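PDB 3PT5: NANS (YJHS), A 9-O-acetyl N-acetylneuraminic acid esterase from Escherichia coli O157:H7 EDL933, which hydrolyses the 9-O-acetyl ester of 9-O-acetyl-N-acetylneuraminate, probably allowing growth on this sialic acid of mammalian mucosal sites. Local coordinates for residues P116-P119 with D120-I124; D82-M86 with Q87-H91; H148-S151 with H152-R156; G102-Q106 with A107-A111; G236-W240 with Y241-N245. All blocks are in the same frame, centred on the assembly; numbering follows the deposited sequence.

Contact 1: residues P116-P119 with D120-I124; sequences PFIP and DNAGI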
loop_
_atom_site.group_PDB
_atom_site.type_symbol
_atom_site.label_atom_id
_atom_site.label_comp_id
_atom_site.label_asym_id
_atom_site.label_seq_id
_atom_site.Cartn_x
_atom_site.Cartn_y
_atom_site.Cartn_z
ATOM N N PRO A 116 4.362 15.086 10.882
ATOM C CA PRO A 116 5.014 16.131 11.693
ATOM C C PRO A 116 6.078 16.900 10.941
ATOM O O PRO A 116 6.506 17.967 11.395
ATOM C CB PRO A 116 5.667 15.338 12.826
ATOM C CG PRO A 116 4.959 14.055 12.876
ATOM C CD PRO A 116 4.512 13.750 11.501
ATOM N N PHE A 117 6.489 16.387 9.787
ATOM C CA PHE A 117 7.595 16.967 9.038
ATOM C C PHE A 117 7.215 17.945 7.924
ATOM O O PHE A 117 8.083 18.520 7.244
ATOM C CB PHE A 117 8.438 15.819 8.495
ATOM C CG PHE A 117 9.110 15.035 9.566
ATOM C CD1 PHE A 117 10.297 15.489 10.141
ATOM C CD2 PHE A 117 8.552 13.857 10.023
ATOM C CE1 PHE A 117 10.920 14.753 11.140
ATOM C CE2 PHE A 117 9.160 13.124 10.994
ATOM C CZ PHE A 117 10.353 13.568 11.565
ATOM N N ILE A 118 5.916 18.159 7.743
ATOM C CA ILE A 118 5.435 19.022 6.638
ATOM C C ILE A 118 4.783 20.295 7.184
ATOM O O ILE A 118 4.479 20.370 8.375
ATOM C CB ILE A 118 4.426 18.268 5.697
ATOM C CG1 ILE A 118 3.087 18.085 6.389
ATOM C CG2 ILE A 118 4.983 16.922 5.190
ATOM C CD1 ILE A 118 2.027 17.482 5.515
ATOM N N PRO A 119 4.576 21.325 6.320
ATOM C CA PRO A 119 4.061 22.586 6.859
ATOM C C PRO A 119 2.666 22.505 7.470
ATOM O O PRO A 119 1.888 21.716 7.035
ATOM C CB PRO A 119 4.056 23.504 5.642
ATOM C CG PRO A 119 5.149 22.961 4.773
ATOM C CD PRO A 119 5.001 21.467 4.915
ATOM N N ASP A 120 2.361 23.344 8.459
ATOM C CA ASP A 120 1.025 23.315 9.093
ATOM C C ASP A 120 -0.169 23.405 8.129
ATOM O O ASP A 120 -1.258 22.963 8.462
ATOM C CB ASP A 120 0.865 24.454 10.121
ATOM C CG ASP A 120 1.584 24.190 11.425
ATOM O OD1 ASP A 120 2.006 23.036 11.700
ATOM O OD2 ASP A 120 1.701 25.161 12.211
ATOM N N ASN A 121 0.021 24.023 6.969
ATOM C CA ASN A 121 -1.056 24.304 6.052
ATOM C C ASN A 121 -1.143 23.238 4.945
ATOM O O ASN A 121 -1.908 23.361 3.990
ATOM C CB ASN A 121 -0.903 25.717 5.480
ATOM C CG ASN A 121 0.308 25.855 4.551
ATOM O OD1 ASN A 121 1.367 25.272 4.787
ATOM N ND2 ASN A 121 0.148 26.627 3.496
ATOM N N ALA A 122 -0.356 22.179 5.122
ATOM C CA ALA A 122 -0.355 21.043 4.204
ATOM C C ALA A 122 -0.935 19.801 4.855
ATOM O O ALA A 122 -0.869 19.625 6.088
ATOM C CB ALA A 122 1.067 20.757 3.741
ATOM N N GLY A 123 -1.509 18.927 4.038
ATOM C CA GLY A 123 -1.903 17.616 4.525
ATOM C C GLY A 123 -1.169 16.552 3.713
ATOM O O GLY A 123 -0.325 16.868 2.902
ATOM N N ILE A 124 -1.522 15.295 3.947
ATOM C CA ILE A 124 -0.950 14.174 3.231
ATOM C C ILE A 124 -2.116 13.506 2.495
ATOM O O ILE A 124 -3.177 13.303 3.098
ATOM C CB ILE A 124 -0.304 13.113 4.195
ATOM C CG1 ILE A 124 0.874 13.677 5.048
ATOM C CG2 ILE A 124 0.114 11.879 3.399
ATOM C CD1 ILE A 124 2.190 13.821 4.299
#
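I118 meets A122 and I124, and P119 meets A122, around a type I beta turn, P119 to A122, which delivers the chain from the loop after helix 107-114 into strand 122-130 of the central sheet. The turn is closed by a single backbone bond, A122 N to P119 O, 3.0 Å long. It illustrates how a turn can be packed on one side by apolar contacts as well as tied by its backbone.

I118 makes the reach. With CG1 set between the backbone N and the carbonyl carbon (chi1 73°) and the chain extended beyond it, CD1 is carried across to the strand. There it meets the methyl A122 CB at 3.8 Å and lies against the CG1-CD1 bond of I124, with I118 CD1 to I124 CD1 3.9 Å. I124 in turn packs on A111 and L114 of the helix, so I118 extends the helix-strand packing outward to the turn.

P119 approaches A122 less closely, through its ring atom CD, and also packs on Y20 and Y22 of the neighbouring strand 20-28. N121 likewise has its CG between the backbone N and the carbonyl carbon (chi1 68°), which brings its amide beside P119. Its ND2 is hydrogen-bonded to D19, just before that neighbouring strand, while its OD1 lies 3.3 Å from P119 CB.

Contact 2: residues D82-M86 with Q87-H91; sequences DVQDM and QSYHH
A type I beta turn from M86 to Y89, entered through an Asx turn at D85, shapes this part of the long loop between strand 73-75 and helix 107-114. D85 OD1 accepts from Q87 N at 3.0 Å, met nearly along its C-O axis (N-H...O 162°), and Y89 N closes the next turn on M86 O.

The side chains of M86 and Y89 then fold together. Bends at chi2 (-58°) and chi3 (-75°) curl the thioether back, placing M86 CE 3.8 Å above the plane of the Y89 ring, displaced toward its rim, as a CH-pi contact. The sulfur stands obliquely to the ring, with M86 SD to Y89 CE1 3.9 Å.

At the ring's outer end one water joins Y89 OH to Q84 NE2, 2.9 Å from each; Q84 OE1 is held by Y35. Q87 NE2 instead turns to C79 O and T61 O. The whole is an Asx turn running into a type I turn, braced by a Met-aromatic contact.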
loop_
_atom_site.group_PDB
_atom_site.type_symbol
_atom_site.label_atom_id
_atom_site.label_comp_id
_atom_site.label_asym_id
_atom_site.label_seq_id
_atom_site.Cartn_x
_atom_site.Cartn_y
_atom_site.Cartn_z
ATOM N N ASP A 82 -8.067 0.643 -1.762
ATOM C CA ASP A 82 -7.336 -0.059 -2.815
ATOM C C ASP A 82 -8.301 -0.728 -3.787
ATOM O O ASP A 82 -9.518 -0.756 -3.547
ATOM C CB ASP A 82 -6.361 -1.036 -2.156
ATOM C CG ASP A 82 -5.172 -0.298 -1.466
ATOM O OD1 ASP A 82 -4.380 0.332 -2.198
ATOM O OD2 ASP A 82 -5.025 -0.346 -0.211
ATOM N N VAL A 83 -7.773 -1.260 -4.892
ATOM C CA VAL A 83 -8.597 -1.900 -5.908
ATOM C C VAL A 83 -9.354 -3.080 -5.319
ATOM O O VAL A 83 -10.537 -3.321 -5.658
ATOM C CB VAL A 83 -7.726 -2.385 -7.087
ATOM C CG1 VAL A 83 -8.581 -2.974 -8.191
ATOM C CG2 VAL A 83 -6.854 -1.243 -7.607
ATOM N N GLN A 84 -8.682 -3.825 -4.445
ATOM C CA GLN A 84 -9.363 -4.845 -3.665
ATOM C C GLN A 84 -9.907 -4.307 -2.346
ATOM O O GLN A 84 -9.168 -3.722 -1.543
ATOM C CB GLN A 84 -8.426 -6.001 -3.385
ATOM C CG GLN A 84 -9.134 -7.179 -2.771
ATOM C CD GLN A 84 -8.172 -8.242 -2.343
ATOM O OE1 GLN A 84 -6.947 -8.018 -2.329
ATOM N NE2 GLN A 84 -8.701 -9.394 -1.946
ATOM N N ASP A 85 -11.197 -4.528 -2.108
ATOM C CA ASP A 85 -11.879 -3.996 -0.932
ATOM C C ASP A 85 -11.818 -4.980 0.231
ATOM O O ASP A 85 -12.442 -6.053 0.178
ATOM C CB ASP A 85 -13.348 -3.696 -1.322
ATOM C CG ASP A 85 -14.155 -3.040 -0.208
ATOM O OD1 ASP A 85 -13.720 -3.010 0.966
ATOM O OD2 ASP A 85 -15.285 -2.567 -0.520
ATOM N N MET A 86 -11.031 -4.639 1.261
ATOM C CA MET A 86 -10.848 -5.522 2.418
ATOM C C MET A 86 -11.699 -5.119 3.624
ATOM O O MET A 86 -11.576 -5.713 4.695
ATOM C CB MET A 86 -9.361 -5.545 2.846
ATOM C CG MET A 86 -8.358 -5.954 1.751
ATOM S SD MET A 86 -8.664 -7.582 1.047
ATOM C CE MET A 86 -8.054 -8.592 2.395
ATOM N N GLN A 87 -12.561 -4.116 3.461
ATOM C CA GLN A 87 -13.198 -3.464 4.599
ATOM C C GLN A 87 -14.204 -4.322 5.342
ATOM O O GLN A 87 -14.541 -4.008 6.475
ATOM C CB GLN A 87 -13.824 -2.133 4.182
ATOM C CG GLN A 87 -12.844 -1.125 3.580
ATOM C CD GLN A 87 -13.508 0.190 3.416
ATOM O OE1 GLN A 87 -14.699 0.248 3.070
ATOM N NE2 GLN A 87 -12.759 1.271 3.616
ATOM N N SER A 88 -14.659 -5.403 4.707
ATOM C CA SER A 88 -15.556 -6.377 5.343
ATOM C C SER A 88 -14.868 -7.634 5.919
ATOM O O SER A 88 -15.530 -8.514 6.469
ATOM C CB SER A 88 -16.709 -6.763 4.394
ATOM O OG SER A 88 -17.517 -5.626 4.091
ATOM N N TYR A 89 -13.538 -7.702 5.833
ATOM C CA TYR A 89 -12.831 -8.811 6.447
ATOM C C TYR A 89 -12.640 -8.542 7.939
ATOM O O TYR A 89 -11.499 -8.396 8.394
ATOM C CB TYR A 89 -11.472 -8.996 5.785
ATOM C CG TYR A 89 -11.524 -9.685 4.450
ATOM C CD1 TYR A 89 -11.826 -8.974 3.296
ATOM C CD2 TYR A 89 -11.240 -11.045 4.342
ATOM C CE1 TYR A 89 -11.837 -9.595 2.037
ATOM C CE2 TYR A 89 -11.240 -11.676 3.095
ATOM C CZ TYR A 89 -11.571 -10.949 1.956
ATOM O OH TYR A 89 -11.588 -11.568 0.713
ATOM N N HIS A 90 -13.730 -8.456 8.695
ATOM C CA HIS A 90 -13.646 -8.066 10.095
ATOM C C HIS A 90 -12.961 -9.104 10.942
ATOM O O HIS A 90 -13.105 -10.328 10.707
ATOM C CB HIS A 90 -15.037 -7.825 10.703
ATOM C CG HIS A 90 -15.900 -6.909 9.895
ATOM N ND1 HIS A 90 -15.441 -5.720 9.360
ATOM C CD2 HIS A 90 -17.206 -6.999 9.545
ATOM C CE1 HIS A 90 -16.421 -5.127 8.694
ATOM N NE2 HIS A 90 -17.509 -5.876 8.812
ATOM N N HIS A 91 -12.244 -8.614 11.954
ATOM C CA HIS A 91 -11.717 -9.454 12.993
ATOM C C HIS A 91 -12.893 -9.983 13.840
ATOM O O HIS A 91 -13.851 -9.248 14.095
ATOM C CB HIS A 91 -10.794 -8.599 13.865
ATOM C CG HIS A 91 -9.990 -9.389 14.823
ATOM N ND1 HIS A 91 -10.494 -9.826 16.028
ATOM C CD2 HIS A 91 -8.711 -9.834 14.763
ATOM C CE1 HIS A 91 -9.559 -10.491 16.681
ATOM N NE2 HIS A 91 -8.465 -10.514 15.933
HETATM O O HOH W 1 -11.544 -10.045 -1.763
HETATM O O HOH W 2 -14.273 -6.659 2.099
HETATM O O HOH W 3 -16.268 -1.313 1.814
HETATM O O HOH W 4 -16.678 -3.989 2.204
#

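Contact 3: residues H148-S151 with H152-R156; sequences HGAS and HDACR
The carboxylate of D153 is met by S151 from above its plane: S151 OG donates to D153 OD1 at 2.7 Å, 36° out of the carboxylate plane. Both side chains adopt the same kind of first torsion, with S151 OG (chi1 58°) and D153 CG (chi1 67°) each between its own backbone N and carbonyl carbon, and this brings the two polar ends together on one side of the turn. The hydroxyl is doubly engaged, since T143 N also bonds to S151 OG, tying the turn to the chain beside it.

The backbone supplies the closure: A154 N reaches S151 O at 3.0 Å with a nearly straight hydrogen bond. The methyl groups of A150 and A154 also touch, CB to CB 4.0 Å. A154 continues this apolar side onto P162 and L163 at the start of helix 162-176, while A150 packs on V83. At the corner, the carbonyl of H152 is bonded by R131.

As an example of how a short hairpin is left, the arrangement follows a classic beta bulge, in which H148 and G149 both face S145. It is a type I beta turn, S151 to A154, reinforced by a serine-aspartate side-chain bond.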
loop_
_atom_site.group_PDB
_atom_site.type_symbol
_atom_site.label_atom_id
_atom_site.label_comp_id
_atom_site.label_asym_id
_atom_site.label_seq_id
_atom_site.Cartn_x
_atom_site.Cartn_y
_atom_site.Cartn_z
ATOM N N HIS A 148 -14.972 4.897 -12.509
ATOM C CA HIS A 148 -14.817 4.084 -11.292
ATOM C C HIS A 148 -13.481 3.332 -11.111
ATOM O O HIS A 148 -13.297 2.658 -10.096
ATOM C CB HIS A 148 -15.966 3.072 -11.161
ATOM C CG HIS A 148 -17.318 3.701 -11.088
ATOM N ND1 HIS A 148 -17.803 4.284 -9.939
ATOM C CD2 HIS A 148 -18.292 3.835 -12.020
ATOM C CE1 HIS A 148 -19.017 4.754 -10.165
ATOM N NE2 HIS A 148 -19.335 4.499 -11.422
ATOM N N GLY A 149 -12.582 3.425 -12.084
ATOM C CA GLY A 149 -11.239 2.841 -11.945
ATOM C C GLY A 149 -11.187 1.384 -12.308
ATOM O O GLY A 149 -12.124 0.868 -12.932
ATOM N N ALA A 150 -10.094 0.710 -11.931
ATOM C CA ALA A 150 -9.897 -0.710 -12.289
ATOM C C ALA A 150 -11.004 -1.610 -11.732
ATOM O O ALA A 150 -11.470 -1.391 -10.618
ATOM C CB ALA A 150 -8.530 -1.192 -11.811
ATOM N N SER A 151 -11.421 -2.610 -12.528
ATOM C CA SER A 151 -12.465 -3.551 -12.132
ATOM C C SER A 151 -11.971 -4.412 -10.979
ATOM O O SER A 151 -10.763 -4.579 -10.811
ATOM C CB SER A 151 -12.872 -4.453 -13.315
ATOM O OG SER A 151 -11.776 -5.200 -13.857
ATOM N N HIS A 152 -12.910 -4.988 -10.225
ATOM C CA HIS A 152 -12.594 -5.896 -9.108
ATOM C C HIS A 152 -11.637 -7.015 -9.510
ATOM O O HIS A 152 -10.848 -7.480 -8.676
ATOM C CB HIS A 152 -13.862 -6.559 -8.540
ATOM C CG HIS A 152 -14.920 -5.598 -8.099
ATOM N ND1 HIS A 152 -16.267 -5.841 -8.289
ATOM C CD2 HIS A 152 -14.839 -4.397 -7.474
ATOM C CE1 HIS A 152 -16.967 -4.831 -7.800
ATOM N NE2 HIS A 152 -16.125 -3.942 -7.300
ATOM N N ASP A 153 -11.722 -7.449 -10.770
ATOM C CA ASP A 153 -10.922 -8.551 -11.293
ATOM C C ASP A 153 -9.654 -8.147 -12.081
ATOM O O ASP A 153 -9.060 -8.971 -12.771
ATOM C CB ASP A 153 -11.798 -9.514 -12.114
ATOM C CG ASP A 153 -12.335 -8.891 -13.398
ATOM O OD1 ASP A 153 -12.660 -7.683 -13.412
ATOM O OD2 ASP A 153 -12.446 -9.621 -14.399
ATOM N N ALA A 154 -9.218 -6.898 -11.966
ATOM C CA ALA A 154 -7.967 -6.491 -12.599
ATOM C C ALA A 154 -6.805 -6.967 -11.706
ATOM O O ALA A 154 -6.626 -6.465 -10.599
ATOM C CB ALA A 154 -7.936 -4.974 -12.795
ATOM N N CYS A 155 -6.037 -7.941 -12.193
ATOM C CA CYS A 155 -4.995 -8.591 -11.385
ATOM C C CYS A 155 -3.681 -8.651 -12.110
ATOM O O CYS A 155 -2.757 -9.280 -11.654
ATOM C CB CYS A 155 -5.405 -10.029 -11.057
ATOM S SG CYS A 155 -6.882 -10.184 -10.071
ATOM N N ARG A 156 -3.598 -8.005 -13.266
ATOM C CA ARG A 156 -2.381 -8.034 -14.059
ATOM C C ARG A 156 -1.698 -6.670 -14.083
ATOM O O ARG A 156 -2.268 -5.701 -14.566
ATOM C CB ARG A 156 -2.677 -8.538 -15.487
ATOM C CG ARG A 156 -1.431 -8.676 -16.360
ATOM C CD ARG A 156 -0.639 -9.893 -15.955
ATOM N NE ARG A 156 -1.341 -11.124 -16.303
ATOM C CZ ARG A 156 -0.840 -12.063 -17.095
ATOM N NH1 ARG A 156 0.400 -11.956 -17.566
ATOM N NH2 ARG A 156 -1.570 -13.149 -17.361
#

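Contact 4: residues G102-Q106 with A107-A111; sequences GTVGQ and ALHIA
Q106 and I110 form the tight part of this contact, at the start of helix 107-114, which leads on to strand 122-130 of the central sheet. Q106 O accepts from I110 N at 3.0 Å (167°), while H109 N adds a weak bond to the same oxygen. Alongside, the two side chains point the same way: with chi1 at 62°, Q106 CG comes to 3.9 Å from I110 CD1, and I110 CG1 lies against Q106 O. The amide beyond is fixed by R318 at OE1 and by N31 O at NE2.

The G105 side is looser. Here water fills the role of a direct backbone bond, accepting from L108 N and donating to G105 O, 2.9 Å from each, so the first turn is joined to the loop through a single bound water in an otherwise buried contact. H109 bridges the two sides. D46 holds its NE2, the ring turns its edge toward Q106 CA, and G105 O lies at the ring edge, near its plane, 3.3 Å from H109 CE1.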
loop_
_atom_site.group_PDB
_atom_site.type_symbol
_atom_site.label_atom_id
_atom_site.label_comp_id
_atom_site.label_asym_id
_atom_site.label_seq_id
_atom_site.Cartn_x
_atom_site.Cartn_y
_atom_site.Cartn_z
ATOM N N GLY A 102 -12.701 -4.558 9.055
ATOM C CA GLY A 102 -11.690 -4.995 8.108
ATOM C C GLY A 102 -10.316 -5.317 8.658
ATOM O O GLY A 102 -10.118 -5.559 9.850
ATOM N N THR A 103 -9.370 -5.352 7.730
ATOM C CA THR A 103 -7.978 -5.636 8.029
ATOM C C THR A 103 -7.189 -4.327 8.107
ATOM O O THR A 103 -7.739 -3.252 7.907
ATOM C CB THR A 103 -7.400 -6.475 6.890
ATOM O OG1 THR A 103 -7.891 -5.940 5.653
ATOM C CG2 THR A 103 -7.822 -7.922 7.079
ATOM N N VAL A 104 -5.898 -4.423 8.429
ATOM C CA VAL A 104 -5.089 -3.224 8.662
ATOM C C VAL A 104 -3.966 -3.120 7.635
ATOM O O VAL A 104 -3.253 -4.095 7.408
ATOM C CB VAL A 104 -4.479 -3.264 10.069
ATOM C CG1 VAL A 104 -3.560 -2.082 10.334
ATOM C CG2 VAL A 104 -5.619 -3.270 11.117
ATOM N N GLY A 105 -3.816 -1.932 7.047
ATOM C CA GLY A 105 -2.734 -1.605 6.109
ATOM C C GLY A 105 -1.893 -0.464 6.653
ATOM O O GLY A 105 -2.410 0.357 7.419
ATOM N N GLN A 106 -0.639 -0.369 6.201
ATOM C CA GLN A 106 0.319 0.614 6.704
ATOM C C GLN A 106 0.212 2.012 6.114
ATOM O O GLN A 106 0.955 2.882 6.553
ATOM C CB GLN A 106 1.772 0.141 6.493
ATOM C CG GLN A 106 2.184 -0.056 5.010
ATOM C CD GLN A 106 1.963 -1.491 4.515
ATOM O OE1 GLN A 106 1.125 -2.216 5.063
ATOM N NE2 GLN A 106 2.710 -1.904 3.488
ATOM N N ALA A 107 -0.641 2.257 5.101
ATOM C CA ALA A 107 -0.631 3.592 4.446
ATOM C C ALA A 107 -0.919 4.684 5.497
ATOM O O ALA A 107 -0.279 5.748 5.512
ATOM C CB ALA A 107 -1.659 3.656 3.334
ATOM N N LEU A 108 -1.874 4.404 6.395
ATOM C CA LEU A 108 -2.240 5.387 7.416
ATOM C C LEU A 108 -1.047 5.745 8.314
ATOM O O LEU A 108 -0.851 6.907 8.664
ATOM C CB LEU A 108 -3.407 4.880 8.271
ATOM C CG LEU A 108 -3.796 5.736 9.487
ATOM C CD1 LEU A 108 -4.230 7.146 9.026
ATOM C CD2 LEU A 108 -4.936 5.061 10.246
ATOM N N HIS A 109 -0.267 4.735 8.678
ATOM C CA HIS A 109 0.847 4.889 9.612
ATOM C C HIS A 109 2.038 5.563 8.988
ATOM O O HIS A 109 2.720 6.340 9.655
ATOM C CB HIS A 109 1.191 3.521 10.162
ATOM C CG HIS A 109 -0.018 2.806 10.640
ATOM N ND1 HIS A 109 -0.673 1.870 9.869
ATOM C CD2 HIS A 109 -0.788 2.993 11.744
ATOM C CE1 HIS A 109 -1.755 1.461 10.510
ATOM N NE2 HIS A 109 -1.847 2.124 11.647
ATOM N N ILE A 110 2.236 5.308 7.696
ATOM C CA ILE A 110 3.232 6.086 6.916
ATOM C C ILE A 110 2.850 7.557 6.938
ATOM O O ILE A 110 3.640 8.400 7.370
ATOM C CB ILE A 110 3.391 5.540 5.498
ATOM C CG1 ILE A 110 4.004 4.147 5.610
ATOM C CG2 ILE A 110 4.269 6.481 4.656
ATOM C CD1 ILE A 110 3.937 3.322 4.300
ATOM N N ALA A 111 1.605 7.844 6.561
ATOM C CA ALA A 111 1.086 9.191 6.563
ATOM C C ALA A 111 1.200 9.871 7.940
ATOM O O ALA A 111 1.650 11.032 8.014
ATOM C CB ALA A 111 -0.351 9.178 6.059
HETATM O O HOH W 5 -3.889 2.386 6.016
#

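Contact 5: residues G236-W240 with Y241-N245; sequences GDTTW and YWKEN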
loop_
_atom_site.group_PDB
_atom_site.type_symbol
_atom_site.label_atom_id
_atom_site.label_comp_id
_atom_site.label_asym_id
_atom_site.label_seq_id
_atom_site.Cartn_x
_atom_site.Cartn_y
_atom_site.Cartn_z
ATOM N N GLY A 236 9.343 -2.022 -1.295
ATOM C CA GLY A 236 9.472 -2.747 -0.046
ATOM C C GLY A 236 9.731 -4.229 -0.222
ATOM O O GLY A 236 9.354 -4.850 -1.220
ATOM N N ASP A 237 10.347 -4.795 0.801
ATOM C CA ASP A 237 10.630 -6.222 0.864
ATOM C C ASP A 237 9.345 -7.047 1.119
ATOM O O ASP A 237 8.213 -6.507 1.159
ATOM C CB ASP A 237 11.661 -6.432 1.991
ATOM C CG ASP A 237 12.568 -7.661 1.785
ATOM O OD1 ASP A 237 12.354 -8.444 0.832
ATOM O OD2 ASP A 237 13.510 -7.828 2.605
ATOM N N THR A 238 9.507 -8.352 1.266
ATOM C CA THR A 238 8.377 -9.243 1.523
ATOM C C THR A 238 8.658 -10.052 2.798
ATOM O O THR A 238 9.678 -9.823 3.467
ATOM C CB THR A 238 8.092 -10.142 0.305
ATOM O OG1 THR A 238 6.885 -10.895 0.530
ATOM C CG2 THR A 238 9.240 -11.065 0.010
ATOM N N THR A 239 7.731 -10.947 3.165
ATOM C CA THR A 239 7.866 -11.712 4.410
ATOM C C THR A 239 8.820 -12.887 4.286
ATOM O O THR A 239 9.163 -13.313 3.176
ATOM C CB THR A 239 6.525 -12.286 4.912
ATOM O OG1 THR A 239 6.209 -13.475 4.173
ATOM C CG2 THR A 239 5.422 -11.268 4.773
ATOM N N TRP A 240 9.160 -13.455 5.436
ATOM C CA TRP A 240 10.108 -14.550 5.480
ATOM C C TRP A 240 9.609 -15.765 4.738
ATOM O O TRP A 240 10.412 -16.534 4.219
ATOM C CB TRP A 240 10.429 -14.927 6.926
ATOM C CG TRP A 240 9.286 -15.426 7.774
ATOM C CD1 TRP A 240 8.560 -14.688 8.691
ATOM C CD2 TRP A 240 8.805 -16.773 7.872
ATOM N NE1 TRP A 240 7.637 -15.506 9.329
ATOM C CE2 TRP A 240 7.774 -16.782 8.849
ATOM C CE3 TRP A 240 9.139 -17.982 7.227
ATOM C CZ2 TRP A 240 7.061 -17.945 9.174
ATOM C CZ3 TRP A 240 8.422 -19.141 7.559
ATOM C CH2 TRP A 240 7.394 -19.104 8.517
ATOM N N TYR A 241 8.285 -15.934 4.688
ATOM C CA TYR A 241 7.683 -17.074 3.953
ATOM C C TYR A 241 8.157 -17.090 2.489
ATOM O O TYR A 241 8.628 -18.142 1.951
ATOM C CB TYR A 241 6.143 -17.024 4.021
ATOM C CG TYR A 241 5.549 -17.991 3.012
ATOM C CD1 TYR A 241 5.508 -19.357 3.285
ATOM C CD2 TYR A 241 5.110 -17.552 1.772
ATOM C CE1 TYR A 241 5.007 -20.265 2.357
ATOM C CE2 TYR A 241 4.612 -18.451 0.819
ATOM C CZ TYR A 241 4.578 -19.804 1.131
ATOM O OH TYR A 241 4.099 -20.695 0.220
ATOM N N TRP A 242 8.033 -15.935 1.836
ATOM C CA TRP A 242 8.318 -15.814 0.404
ATOM C C TRP A 242 9.824 -15.936 0.127
ATOM O O TRP A 242 10.254 -16.640 -0.783
ATOM C CB TRP A 242 7.783 -14.461 -0.074
ATOM C CG TRP A 242 6.290 -14.387 0.004
ATOM C CD1 TRP A 242 5.534 -13.729 0.963
ATOM C CD2 TRP A 242 5.357 -15.050 -0.856
ATOM N NE1 TRP A 242 4.205 -13.894 0.703
ATOM C CE2 TRP A 242 4.048 -14.709 -0.391
ATOM C CE3 TRP A 242 5.491 -15.877 -1.982
ATOM C CZ2 TRP A 242 2.881 -15.167 -1.019
ATOM C CZ3 TRP A 242 4.317 -16.341 -2.617
ATOM C CH2 TRP A 242 3.026 -15.982 -2.121
ATOM N N LYS A 243 10.614 -15.274 0.954
ATOM C CA LYS A 243 12.074 -15.382 0.865
ATOM C C LYS A 243 12.606 -16.785 1.076
ATOM O O LYS A 243 13.555 -17.187 0.397
ATOM C CB LYS A 243 12.734 -14.509 1.907
ATOM C CG LYS A 243 12.460 -13.061 1.797
ATOM C CD LYS A 243 13.203 -12.448 2.901
ATOM C CE LYS A 243 13.110 -10.958 2.911
ATOM N NZ LYS A 243 14.418 -10.411 3.388
ATOM N N GLU A 244 12.058 -17.521 2.041
ATOM C CA GLU A 244 12.609 -18.858 2.345
ATOM C C GLU A 244 12.176 -19.891 1.327
ATOM O O GLU A 244 12.901 -20.844 1.063
ATOM C CB GLU A 244 12.162 -19.349 3.725
ATOM C CG GLU A 244 12.759 -18.568 4.887
ATOM C CD GLU A 244 12.544 -19.261 6.241
ATOM O OE1 GLU A 244 12.065 -20.415 6.265
ATOM O OE2 GLU A 244 12.836 -18.653 7.289
ATOM N N ASN A 245 10.993 -19.704 0.761
ATOM C CA ASN A 245 10.381 -20.729 -0.087
ATOM C C ASN A 245 10.670 -20.558 -1.584
ATOM O O ASN A 245 10.528 -21.509 -2.366
ATOM C CB ASN A 245 8.874 -20.807 0.185
ATOM C CG ASN A 245 8.550 -21.637 1.424
ATOM O OD1 ASN A 245 8.493 -22.872 1.362
ATOM N ND2 ASN A 245 8.345 -20.968 2.561
#
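D237 OD2 accepts a hydrogen bond from K243 NZ at 2.8 Å, a salt bridge between the loop after strand 233-236 and the following helix. The ammonium comes in on the syn side, 27° out of the carboxylate plane, at the end of a lysine chain extended to CE and bent only at chi4. Y250 OH completes the site, hydrogen-bonded to D237 OD1 and more weakly to K243 NZ.

T239 caps the helix. Its OG1, turned between the backbone N and the carbonyl carbon (chi1 80°), receives a weak bond from Y241 N at 3.3 Å and also pairs with S310 O. Two threonine hydroxyls approach W242 CD1 obliquely, T238 OG1 at 3.2 Å and T239 OG1 at 3.3 Å; E192 holds the first of them, and S311 O the indole NE1.

E244 N bonds W240 O at 2.9 Å, and the E244 side chain crosses that of W240 obliquely, their planes 48° apart, with E244 OE2 3.8 Å from W240 CE3; R276 forms a salt bridge with E244 OE1 and E284 takes W240 NE1. Here a strand passes through a short loop into a threonine-capped helix, with a lysine-aspartate bridge back to the loop.

In the fold
Along the chain the order is contact 2, contact 4, contact 1, contact 3 and contact 5. Contacts 4 and 1 are joined through helix 107-114 and strand 122-130, centres about 19 Å apart, where I124 CG2 packs on A111 CB. Contacts 2 and 4 lie closer, about 12 Å between centres, and touch where H90 ND1 probably bonds G102 N. Contact 2 also packs on contact 3 through V83. Contact 5 follows strand 233-236 of the mixed sheet that also holds strand 122-130, its centre about 34 Å from that of contact 1. Contacts 1, 4 and 5 mark junctions of loop with helix or strand around the central sheet of this SGNH hydrolase; contacts 2 and 3 shape loops beside it.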